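Local coordinates for protein putative aldehyde dehydrogenase AldY (Bacillus subtilis, PDB 4DNG) that probably oxidises aldehydes to carboxylates with NAD+ as cofactor, and may help protect the cell against stress from ethanol and related compounds, at residues A[134-140]-A[472-478]; A[399-403]-A[424-429]; A[46-50]-A[217-221]. All coordinates share one frame; numbering follows the deposited sequence.

Interaction 1 of 3, residues A[134-140]-A[472-478]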
# COMPACT_ATOMS: atom_id res chain seq x y z
N GLY A 134 5.55 31.62 -12.41
CA GLY A 134 5.66 31.04 -13.73
C GLY A 134 5.61 29.53 -13.68
O GLY A 134 5.61 28.85 -14.69
N LYS A 135 5.53 29.04 -12.46
CA LYS A 135 5.44 27.61 -12.17
C LYS A 135 3.99 27.13 -12.04
O LYS A 135 3.16 27.80 -11.42
CB LYS A 135 6.25 27.28 -10.91
CG LYS A 135 6.26 25.80 -10.54
CD LYS A 135 7.42 25.45 -9.63
CE LYS A 135 7.72 23.97 -9.75
NZ LYS A 135 8.98 23.58 -9.08
N THR A 136 3.70 25.97 -12.63
CA THR A 136 2.37 25.36 -12.57
C THR A 136 2.53 23.91 -12.16
O THR A 136 3.32 23.18 -12.76
CB THR A 136 1.66 25.41 -13.94
OG1 THR A 136 1.63 26.77 -14.41
CG2 THR A 136 0.23 24.90 -13.83
N ASN A 137 1.77 23.52 -11.14
CA ASN A 137 1.70 22.14 -10.68
C ASN A 137 0.36 21.50 -11.03
O ASN A 137 -0.69 21.93 -10.55
CB ASN A 137 1.93 22.06 -9.16
CG ASN A 137 3.31 22.54 -8.76
OD1 ASN A 137 4.31 22.14 -9.35
ND2 ASN A 137 3.37 23.38 -7.74
N LYS A 138 0.41 20.48 -11.89
CA LYS A 138 -0.78 19.79 -12.36
C LYS A 138 -0.76 18.31 -11.99
O LYS A 138 0.25 17.63 -12.16
CB LYS A 138 -0.92 19.92 -13.87
CG LYS A 138 -1.50 21.25 -14.31
CD LYS A 138 -1.88 21.20 -15.78
CE LYS A 138 -0.66 21.40 -16.65
NZ LYS A 138 -1.12 21.61 -18.06
N ILE A 139 -1.89 17.84 -11.49
CA ILE A 139 -2.03 16.45 -11.12
C ILE A 139 -3.04 15.79 -12.04
O ILE A 139 -4.13 16.33 -12.27
CB ILE A 139 -2.42 16.31 -9.63
CG1 ILE A 139 -1.29 16.85 -8.76
CG2 ILE A 139 -2.73 14.86 -9.29
CD1 ILE A 139 -1.72 17.28 -7.37
N TYR A 140 -2.65 14.65 -12.59
CA TYR A 140 -3.50 13.89 -13.48
C TYR A 140 -3.81 12.54 -12.87
O TYR A 140 -3.01 11.98 -12.11
CB TYR A 140 -2.81 13.66 -14.81
CG TYR A 140 -2.48 14.92 -15.55
CD1 TYR A 140 -1.42 15.72 -15.16
CD2 TYR A 140 -3.23 15.30 -16.67
CE1 TYR A 140 -1.11 16.87 -15.84
CE2 TYR A 140 -2.92 16.46 -17.36
CZ TYR A 140 -1.85 17.24 -16.94
OH TYR A 140 -1.53 18.40 -17.60
N LYS A 472 -0.45 11.24 -11.21
CA LYS A 472 0.71 11.76 -11.93
C LYS A 472 0.84 13.27 -11.75
O LYS A 472 -0.10 14.03 -11.99
CB LYS A 472 0.67 11.35 -13.41
CG LYS A 472 1.76 11.98 -14.29
CD LYS A 472 3.14 11.37 -14.10
CE LYS A 472 4.24 12.22 -14.72
NZ LYS A 472 5.42 11.43 -15.18
N TRP A 473 2.04 13.70 -11.36
CA TRP A 473 2.32 15.10 -11.08
C TRP A 473 3.30 15.66 -12.08
O TRP A 473 4.34 15.07 -12.35
CB TRP A 473 2.78 15.25 -9.63
CG TRP A 473 3.29 16.63 -9.26
CD1 TRP A 473 2.57 17.82 -9.19
CD2 TRP A 473 4.67 17.00 -8.88
NE1 TRP A 473 3.38 18.87 -8.83
CE2 TRP A 473 4.64 18.45 -8.62
CE3 TRP A 473 5.87 16.31 -8.74
CZ2 TRP A 473 5.78 19.14 -8.24
CZ3 TRP A 473 7.01 17.02 -8.36
CH2 TRP A 473 6.97 18.40 -8.11
N ILE A 474 2.96 16.80 -12.66
CA ILE A 474 3.82 17.46 -13.63
C ILE A 474 4.00 18.93 -13.27
O ILE A 474 3.01 19.64 -13.07
CB ILE A 474 3.26 17.31 -15.06
CG1 ILE A 474 3.05 15.82 -15.39
CG2 ILE A 474 4.17 18.01 -16.08
CD1 ILE A 474 2.20 15.57 -16.61
N SER A 475 5.25 19.38 -13.16
CA SER A 475 5.57 20.81 -13.01
C SER A 475 6.05 21.38 -14.33
O SER A 475 6.98 20.84 -14.92
CB SER A 475 6.65 21.05 -11.95
OG SER A 475 6.30 20.42 -10.74
N ILE A 476 5.42 22.47 -14.79
CA ILE A 476 5.90 23.21 -15.96
C ILE A 476 6.43 24.59 -15.57
O ILE A 476 5.93 25.21 -14.63
CB ILE A 476 4.85 23.31 -17.12
CG1 ILE A 476 3.91 24.51 -16.93
CG2 ILE A 476 4.08 22.01 -17.30
CD1 ILE A 476 4.31 25.78 -17.66
N GLN A 477 7.44 25.06 -16.31
CA GLN A 477 8.13 26.31 -16.02
C GLN A 477 8.06 27.23 -17.22
O GLN A 477 8.31 26.80 -18.35
CB GLN A 477 9.59 26.02 -15.70
CG GLN A 477 10.27 27.06 -14.83
CD GLN A 477 9.77 26.99 -13.40
OE1 GLN A 477 9.89 25.96 -12.73
NE2 GLN A 477 9.20 28.09 -12.93
N LYS A 478 7.72 28.50 -16.98
CA LYS A 478 7.80 29.57 -17.99
C LYS A 478 9.06 30.42 -17.78
O LYS A 478 10.11 30.12 -18.33
CB LYS A 478 6.58 30.49 -17.92
CG LYS A 478 5.27 29.82 -18.30
CD LYS A 478 4.10 30.43 -17.55
CE LYS A 478 3.01 29.40 -17.33
NZ LYS A 478 2.20 29.72 -16.12
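K138 and I474 face each other as a hydrogen-bonded antiparallel pair, K138 N giving a nearly straight bond (174° at the hydrogen) to I474 O at 3.0 Å and K138 O receiving I474 N in return. The same reciprocal pair of hydrogen bonds recurs at T136 with I476 and at Y140 with K472, where Y140 N reaches K472 O at 2.7 Å. Between them N137 with S475 and I139 with W473 form non-hydrogen-bonded pairs. On the face carrying N137, I139 and W473, the W473 indole, its CG anti to the backbone N (chi1 172°), lies alongside N137: OD1 of N137 sits at the indole edge, 3.4 Å from W473 NE1, with amide and ring planes 43° apart. CG1 of I139 packs against W473 CD1 at 4.0 Å. On the other face CD1 of I474 meets Y140 CE1 at 3.6 Å, the two side chains crossing at about a right angle.

Further out, V128 O and S130 OG accept bonds from N137 ND2 and so fix the turn of its amide. K138 and Y140 both reach E422 of the second subunit, by a salt bridge and a hydrogen bond, and K472 NZ bonds to T433 of that subunit. Residues 473-476 also pair in parallel with a strand of that subunit, continuing the sheet across the interface, as is characteristic of the protruding oligomerisation arm of aldehyde dehydrogenases.

Interaction 2 of 3, residues A[399-403]-A[424-429]; sequences IDMAN and FALQID
N403 and the backbone of 427-429 are joined by two hydrogen bonds from a single carboxamide. ND2 of N403 donates to Q427 O at 2.8 Å with 174° at the hydrogen, and the acceptor lies in the plane of the amide. OD1 of N403 accepts D429 N at 2.9 Å, with the donor in the carbonyl plane. A chi1 of -94°, displaced from the usual staggered value, swings the amide from the helix toward the other segment, and with both ends engaged its flip state is fixed by the bonding pattern. I428, between the two bonded residues, brings its CA to 3.2 Å from OD1 of N403.

One turn earlier, I399 supplies the apolar half of the contact. Its CG1, beside the backbone N (chi1 -50°), stands over one face of the F424 ring, 3.8 Å from the centroid, a CH-pi contact. The other branch, CG2, points to CG1 of I428 at 3.7 Å, so the two gamma carbons of one isoleucine serve two different partners. Each of these side chains meets I399 at about a right angle. CB of A402 touches CD1 of I428 more loosely.

L263 packs on both I399 and F424, and OE1 of Q427 is bonded to Q396. D429 forms a salt bridge with R225 of the second subunit, placing this corner beside the dimer interface. Here the C-terminal turn of helix 395-403 is docked against a type I beta turn, A425 to I428, that leads out of helix 418-425 toward strand 432-435, a helix-to-turn packing within an alpha/beta domain of the aldehyde dehydrogenase fold.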
# COMPACT_ATOMS: atom_id res chain seq x y z
N ILE A 399 -16.99 -5.05 23.72
CA ILE A 399 -16.21 -4.34 22.71
C ILE A 399 -14.74 -4.74 22.81
O ILE A 399 -14.09 -4.93 21.78
CB ILE A 399 -16.41 -2.82 22.83
CG1 ILE A 399 -17.91 -2.45 22.89
CG2 ILE A 399 -15.67 -2.07 21.72
CD1 ILE A 399 -18.77 -2.90 21.72
N ASP A 400 -14.21 -4.88 24.03
CA ASP A 400 -12.86 -5.43 24.22
C ASP A 400 -12.71 -6.82 23.56
O ASP A 400 -11.79 -7.04 22.76
CB ASP A 400 -12.45 -5.49 25.69
CG ASP A 400 -12.24 -4.10 26.29
OD1 ASP A 400 -12.14 -3.12 25.51
OD2 ASP A 400 -12.17 -3.99 27.54
N MET A 401 -13.63 -7.74 23.88
CA MET A 401 -13.64 -9.09 23.30
C MET A 401 -13.70 -9.10 21.77
O MET A 401 -13.12 -9.99 21.12
CB MET A 401 -14.80 -9.92 23.87
CG MET A 401 -14.61 -10.35 25.31
SD MET A 401 -16.05 -11.24 25.93
CE MET A 401 -15.30 -12.32 27.16
N ALA A 402 -14.40 -8.11 21.20
CA ALA A 402 -14.52 -7.95 19.74
C ALA A 402 -13.19 -7.53 19.11
O ALA A 402 -12.87 -7.96 18.00
CB ALA A 402 -15.61 -6.95 19.39
N ASN A 403 -12.48 -6.68 19.81
CA ASN A 403 -11.17 -6.23 19.41
C ASN A 403 -10.13 -7.32 19.41
O ASN A 403 -9.28 -7.37 18.55
CB ASN A 403 -10.72 -5.08 20.31
CG ASN A 403 -11.04 -3.73 19.72
OD1 ASN A 403 -11.03 -3.56 18.52
ND2 ASN A 403 -11.32 -2.77 20.57
N PHE A 424 -18.65 3.37 20.53
CA PHE A 424 -18.04 2.05 20.69
C PHE A 424 -17.50 1.57 19.34
O PHE A 424 -16.44 0.94 19.28
CB PHE A 424 -19.04 1.03 21.25
CG PHE A 424 -19.11 1.00 22.75
CD1 PHE A 424 -17.95 0.88 23.53
CD2 PHE A 424 -20.35 1.06 23.41
CE1 PHE A 424 -18.03 0.84 24.91
CE2 PHE A 424 -20.43 1.01 24.79
CZ PHE A 424 -19.27 0.89 25.55
N ALA A 425 -18.26 1.85 18.28
CA ALA A 425 -17.84 1.57 16.91
C ALA A 425 -16.47 2.20 16.66
O ALA A 425 -15.62 1.60 16.01
CB ALA A 425 -18.86 2.11 15.92
N LEU A 426 -16.28 3.39 17.20
CA LEU A 426 -15.01 4.10 17.09
C LEU A 426 -13.88 3.49 17.92
O LEU A 426 -12.74 3.94 17.84
CB LEU A 426 -15.21 5.57 17.48
CG LEU A 426 -15.82 6.42 16.35
CD1 LEU A 426 -16.22 7.81 16.84
CD2 LEU A 426 -14.89 6.50 15.15
N GLN A 427 -14.19 2.45 18.68
CA GLN A 427 -13.24 1.84 19.61
C GLN A 427 -12.77 0.49 19.14
O GLN A 427 -11.98 -0.17 19.82
CB GLN A 427 -13.91 1.68 20.96
CG GLN A 427 -12.99 1.82 22.15
CD GLN A 427 -13.79 2.12 23.38
OE1 GLN A 427 -13.51 1.60 24.45
NE2 GLN A 427 -14.81 2.96 23.22
N ILE A 428 -13.29 0.06 17.99
CA ILE A 428 -12.96 -1.22 17.38
C ILE A 428 -12.00 -1.03 16.22
O ILE A 428 -12.31 -0.30 15.26
CB ILE A 428 -14.24 -1.91 16.86
CG1 ILE A 428 -15.23 -2.12 18.00
CG2 ILE A 428 -13.90 -3.24 16.16
CD1 ILE A 428 -16.42 -3.00 17.63
N ASP A 429 -10.84 -1.70 16.30
CA ASP A 429 -9.88 -1.77 15.19
C ASP A 429 -10.42 -2.65 14.11
O ASP A 429 -10.28 -3.88 14.13
CB ASP A 429 -8.51 -2.27 15.65
CG ASP A 429 -7.65 -1.18 16.24
OD1 ASP A 429 -7.80 -0.00 15.82
OD2 ASP A 429 -6.83 -1.49 17.12

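Interaction 3 of 3, residues A[46-50]-A[217-221]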
# COMPACT_ATOMS: atom_id res chain seq x y z
N LEU A 46 -0.24 -18.23 -19.06
CA LEU A 46 -0.41 -17.10 -18.12
C LEU A 46 0.51 -15.96 -18.49
O LEU A 46 0.07 -14.82 -18.60
CB LEU A 46 -0.19 -17.54 -16.66
CG LEU A 46 -0.37 -16.55 -15.51
CD1 LEU A 46 -1.79 -16.00 -15.44
CD2 LEU A 46 0.03 -17.18 -14.18
N GLU A 47 1.78 -16.28 -18.72
CA GLU A 47 2.73 -15.26 -19.19
C GLU A 47 2.29 -14.62 -20.51
O GLU A 47 2.36 -13.41 -20.63
CB GLU A 47 4.15 -15.80 -19.27
CG GLU A 47 4.73 -16.21 -17.93
CD GLU A 47 5.69 -17.39 -18.03
OE1 GLU A 47 5.68 -18.08 -19.07
OE2 GLU A 47 6.46 -17.64 -17.08
N ASP A 48 1.83 -15.40 -21.49
CA ASP A 48 1.22 -14.78 -22.69
C ASP A 48 0.13 -13.77 -22.28
O ASP A 48 0.12 -12.63 -22.75
CB ASP A 48 0.62 -15.82 -23.63
CG ASP A 48 1.66 -16.72 -24.28
OD1 ASP A 48 2.87 -16.44 -24.19
OD2 ASP A 48 1.23 -17.73 -24.88
N ALA A 49 -0.76 -14.21 -21.39
CA ALA A 49 -1.91 -13.42 -20.96
C ALA A 49 -1.51 -12.10 -20.31
O ALA A 49 -2.07 -11.05 -20.64
CB ALA A 49 -2.78 -14.24 -20.03
N PHE A 50 -0.55 -12.14 -19.39
CA PHE A 50 0.03 -10.90 -18.87
C PHE A 50 0.62 -10.01 -19.99
O PHE A 50 0.36 -8.81 -20.01
CB PHE A 50 1.05 -11.19 -17.77
CG PHE A 50 0.42 -11.40 -16.41
CD1 PHE A 50 -0.37 -10.40 -15.84
CD2 PHE A 50 0.61 -12.58 -15.70
CE1 PHE A 50 -0.95 -10.56 -14.59
CE2 PHE A 50 0.02 -12.76 -14.45
CZ PHE A 50 -0.76 -11.74 -13.89
N GLY A 217 3.01 -17.77 -10.32
CA GLY A 217 2.71 -17.03 -11.56
C GLY A 217 1.83 -15.77 -11.53
O GLY A 217 2.09 -14.83 -12.27
N MET A 218 0.80 -15.73 -10.67
CA MET A 218 -0.03 -14.55 -10.54
C MET A 218 0.67 -13.43 -9.75
O MET A 218 0.22 -12.28 -9.74
CB MET A 218 -1.36 -14.91 -9.87
CG MET A 218 -2.26 -15.84 -10.70
SD MET A 218 -2.93 -15.01 -12.15
CE MET A 218 -4.01 -13.79 -11.46
N LEU A 219 1.80 -13.79 -9.12
CA LEU A 219 2.42 -12.98 -8.11
C LEU A 219 3.75 -12.42 -8.57
O LEU A 219 4.07 -11.25 -8.30
CB LEU A 219 2.64 -13.82 -6.84
CG LEU A 219 1.48 -14.58 -6.18
CD1 LEU A 219 1.89 -15.11 -4.80
CD2 LEU A 219 0.22 -13.74 -6.06
N THR A 220 4.50 -13.24 -9.29
CA THR A 220 5.91 -13.00 -9.62
C THR A 220 6.11 -12.24 -10.93
O THR A 220 7.17 -11.65 -11.18
CB THR A 220 6.64 -14.34 -9.78
OG1 THR A 220 6.63 -15.05 -8.53
CG2 THR A 220 8.08 -14.10 -10.16
N ASN A 221 5.12 -12.32 -11.81
CA ASN A 221 5.26 -11.73 -13.10
C ASN A 221 5.54 -10.25 -12.86
O ASN A 221 4.82 -9.60 -12.07
CB ASN A 221 4.01 -11.96 -13.95
CG ASN A 221 4.22 -11.59 -15.40
OD1 ASN A 221 4.55 -10.45 -15.71
ND2 ASN A 221 4.04 -12.54 -16.30
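L46, with CG anti to its own N (chi1 -177°), and M218, whose bend at chi2 (-69°) sets the position of SD, turn their side chains to meet at about a right angle, CD1 of L46 lying 3.6 Å from SD of M218. The other methyl of L46, CD2, rests against the backbone of G217, 3.5 Å from its C atom. No side chain intervenes at G217, and the methyl can approach the peptide directly.

One helical turn on from L46, F50 carries a second part of the contact. Its CE2 comes within 3.6 Å of G217 O, while SD of M218 makes an oblique Met-aromatic contact, 5.3 Å from the ring centroid. N221 extends its amide along the ring in the opposite sense: ND2 is 3.5 Å from F50 CD2, and the ring and amide planes stand 44° apart. OD1 of N221 is bonded to the backbone N of I223, which steadies the amide. No hydrogen bond joins the two segments, so their direct contact is one of packing.

In what is probably the NAD-binding domain, M218 lies about 9 Å, side chain to side chain, from V235, a probable NAD(+)-binding residue. L46 and F50 of helix 43-60 also pack on V175 of strand 173-177, and M218 reaches I150 of strand 135-150, while L219 turns to helix 233-246, leaving the short helix 217-220 seated between helix 43-60, the sheet and helix 233-246.

From the N terminus, helix 43-60 supplies the first half of interaction 3, and residues 134-140 open interaction 1 before 217-221 closes the first loop. These two contacts therefore cross along the chain. Interaction 2 follows entirely after interaction 3, over a short loop, and is nested within the long loop that interaction 1 closes only when 472-478 returns near the C terminus. In space the three stay apart, their centres 36 to 44 Å from one another. Interaction 3 joins helices to the sheet containing strand 135-150; interaction 1 joins the start of that strand to the C-terminal strand 469-477, and interaction 2 helix 395-403 to the end of helix 418-425, both touching the second subunit.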